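Local coordinates for protein chitinase (Thermococcus chitonophagus, PDB 5XSW) that probably hydrolyses internal glycosidic bonds of chitin as an archaeal endochitinase, and of which this part of the longer protein binds a glycan, at residues Val408-Phe413 and Ile419-Trp424. Numbering follows the deposited sequence.
Sequences VVRQKF and ISDEEW
One face of the Trp424 indole carries the side chain of Arg410, whose CD lies over the five-membered ring, 3.4 Å from its centroid and only 7° off the normal, a CH-pi contact. Val409 CG1 comes to the edge of the indole at CH2, near the ring plane, while Ile419 CG2, from the same segment as the indole, lies in that plane. The guanidinium has the indole under one face, with planes 19° apart and centres separated by 4.1 Å; the cation-pi interaction of Arg410 CZ with the five-membered ring is off-centre. An extended chain, CG anti to the backbone N (chi1 -167°), carries Arg410 across the ring from CB near Trp424 CZ2 (3.6 Å) to NH1 near Trp424 CD1 (3.4 Å). These residues join the C-terminal end of helix 399-412 to the first turn of helix 421-439, two helices linked by a short non-helical loop. The second helix starts with a capping box: Glu423 N donates to Ser420 OG at 3.1 Å, and Ser420 N returns a bond to Glu423 OE2. With an alanine in place of Trp424, Arg410 would probably lose the surface it lies flat on, leaving the guanidinium held mainly by Asp421 among the groups of this contact, and a gap would be likely to open beside Val409. At the guanidinium edge, Arg410 NH2 forms a long salt bridge with Asp421 OD1 (3.3 Å), the carboxylate being turned steeply against the guanidinium plane. On the first helix, Val408 packs against Ile290 of helix 288-311.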
loop_
_atom_site.group_PDB
_atom_site.type_symbol
_atom_site.label_atom_id
_atom_site.label_comp_id
_atom_site.label_asym_id
_atom_site.label_seq_id
_atom_site.Cartn_x
_atom_site.Cartn_y
_atom_site.Cartn_z
ATOM N N VAL A 408 7.830 -19.750 14.244
ATOM C CA VAL A 408 7.663 -18.401 13.674
ATOM C C VAL A 408 6.868 -18.482 12.370
ATOM O O VAL A 408 5.902 -17.702 12.114
ATOM C CB VAL A 408 9.035 -17.741 13.438
ATOM C CG1 VAL A 408 8.811 -16.352 12.721
ATOM C CG2 VAL A 408 9.779 -17.557 14.836
ATOM N N VAL A 409 7.208 -19.452 11.519
ATOM C CA VAL A 409 6.434 -19.556 10.274
ATOM C C VAL A 409 4.943 -19.741 10.592
ATOM O O VAL A 409 4.056 -19.124 9.998
ATOM C CB VAL A 409 6.952 -20.708 9.383
ATOM C CG1 VAL A 409 5.993 -20.909 8.198
ATOM C CG2 VAL A 409 8.356 -20.323 8.845
ATOM N N ARG A 410 4.656 -20.597 11.557
ATOM C CA ARG A 410 3.240 -20.823 11.907
ATOM C C ARG A 410 2.562 -19.584 12.491
ATOM O O ARG A 410 1.364 -19.346 12.248
ATOM C CB ARG A 410 3.126 -21.958 12.932
ATOM C CG ARG A 410 1.691 -22.453 13.113
ATOM C CD ARG A 410 1.678 -23.732 13.918
ATOM N NE ARG A 410 0.325 -24.281 14.050
ATOM C CZ ARG A 410 -0.021 -25.192 14.962
ATOM N NH1 ARG A 410 0.892 -25.663 15.815
ATOM N NH2 ARG A 410 -1.277 -25.630 15.019
ATOM N N GLN A 411 3.302 -18.813 13.280
ATOM C CA GLN A 411 2.762 -17.566 13.848
ATOM C C GLN A 411 2.537 -16.476 12.816
ATOM O O GLN A 411 1.606 -15.662 12.930
ATOM C CB GLN A 411 3.710 -16.988 14.897
ATOM C CG GLN A 411 3.824 -17.827 16.190
ATOM C CD GLN A 411 4.989 -17.359 17.113
ATOM O OE1 GLN A 411 5.688 -16.370 16.823
ATOM N NE2 GLN A 411 5.187 -18.077 18.218
ATOM N N LYS A 412 3.433 -16.391 11.841
ATOM C CA LYS A 412 3.406 -15.223 10.959
ATOM C C LYS A 412 2.817 -15.431 9.549
ATOM O O LYS A 412 2.450 -14.451 8.898
ATOM C CB LYS A 412 4.827 -14.674 10.811
ATOM C CG LYS A 412 5.481 -14.429 12.225
ATOM C CD LYS A 412 4.749 -13.290 12.970
ATOM C CE LYS A 412 5.414 -13.050 14.398
ATOM N NZ LYS A 412 4.683 -11.911 15.056
ATOM N N PHE A 413 2.770 -16.675 9.080
ATOM C CA PHE A 413 2.213 -16.957 7.761
ATOM C C PHE A 413 1.045 -17.953 7.777
ATOM O O PHE A 413 0.832 -18.660 8.758
ATOM C CB PHE A 413 3.349 -17.431 6.826
ATOM C CG PHE A 413 4.439 -16.376 6.666
ATOM C CD1 PHE A 413 4.174 -15.179 5.994
ATOM C CD2 PHE A 413 5.675 -16.574 7.196
ATOM C CE1 PHE A 413 5.145 -14.202 5.845
ATOM C CE2 PHE A 413 6.684 -15.617 7.051
ATOM C CZ PHE A 413 6.432 -14.408 6.410
ATOM N N ILE A 419 -3.923 -25.046 7.376
ATOM C CA ILE A 419 -3.259 -26.243 7.853
ATOM C C ILE A 419 -3.785 -26.483 9.279
ATOM O O ILE A 419 -3.621 -25.619 10.147
ATOM C CB ILE A 419 -1.722 -26.091 7.877
ATOM C CG1 ILE A 419 -1.187 -25.580 6.526
ATOM C CG2 ILE A 419 -1.049 -27.424 8.315
ATOM C CD1 ILE A 419 0.334 -25.353 6.498
ATOM N N SER A 420 -4.448 -27.617 9.521
ATOM C CA SER A 420 -5.006 -27.874 10.865
ATOM C C SER A 420 -3.913 -28.157 11.867
ATOM O O SER A 420 -2.773 -28.453 11.478
ATOM C CB SER A 420 -5.972 -29.053 10.840
ATOM O OG SER A 420 -5.266 -30.252 10.562
ATOM N N ASP A 421 -4.254 -28.126 13.155
ATOM C CA ASP A 421 -3.274 -28.464 14.199
ATOM C C ASP A 421 -2.717 -29.865 13.995
ATOM O O ASP A 421 -1.517 -30.093 14.139
ATOM C CB ASP A 421 -3.886 -28.343 15.587
ATOM C CG ASP A 421 -4.172 -26.911 15.958
ATOM O OD1 ASP A 421 -4.542 -26.153 15.043
ATOM O OD2 ASP A 421 -4.006 -26.526 17.138
ATOM N N GLU A 422 -3.586 -30.786 13.602
ATOM C CA GLU A 422 -3.192 -32.177 13.449
ATOM C C GLU A 422 -2.230 -32.319 12.295
ATOM O O GLU A 422 -1.260 -33.077 12.379
ATOM C CB GLU A 422 -4.404 -33.079 13.209
ATOM C CG GLU A 422 -5.374 -33.174 14.380
ATOM C CD GLU A 422 -6.588 -34.040 14.055
ATOM O OE1 GLU A 422 -6.635 -34.606 12.932
ATOM O OE2 GLU A 422 -7.488 -34.151 14.923
ATOM N N GLU A 423 -2.544 -31.621 11.201
ATOM C CA GLU A 423 -1.676 -31.586 10.033
ATOM C C GLU A 423 -0.325 -30.978 10.410
ATOM O O GLU A 423 0.731 -31.544 10.086
ATOM C CB GLU A 423 -2.351 -30.806 8.898
ATOM C CG GLU A 423 -3.567 -31.545 8.348
ATOM C CD GLU A 423 -4.488 -30.721 7.411
ATOM O OE1 GLU A 423 -5.199 -31.381 6.622
ATOM O OE2 GLU A 423 -4.530 -29.456 7.456
ATOM N N TRP A 424 -0.354 -29.861 11.139
ATOM C CA TRP A 424 0.895 -29.194 11.538
ATOM C C TRP A 424 1.728 -30.118 12.433
ATOM O O TRP A 424 2.952 -30.239 12.281
ATOM C CB TRP A 424 0.620 -27.855 12.247
ATOM C CG TRP A 424 1.881 -27.084 12.381
ATOM C CD1 TRP A 424 2.781 -27.145 13.415
ATOM C CD2 TRP A 424 2.446 -26.185 11.411
ATOM N NE1 TRP A 424 3.845 -26.304 13.159
ATOM C CE2 TRP A 424 3.665 -25.711 11.937
ATOM C CE3 TRP A 424 2.015 -25.694 10.174
ATOM C CZ2 TRP A 424 4.472 -24.792 11.252
ATOM C CZ3 TRP A 424 2.819 -24.774 9.499
ATOM C CH2 TRP A 424 4.037 -24.346 10.040
HETATM O O HOH W 1 -1.186 -24.165 12.006
#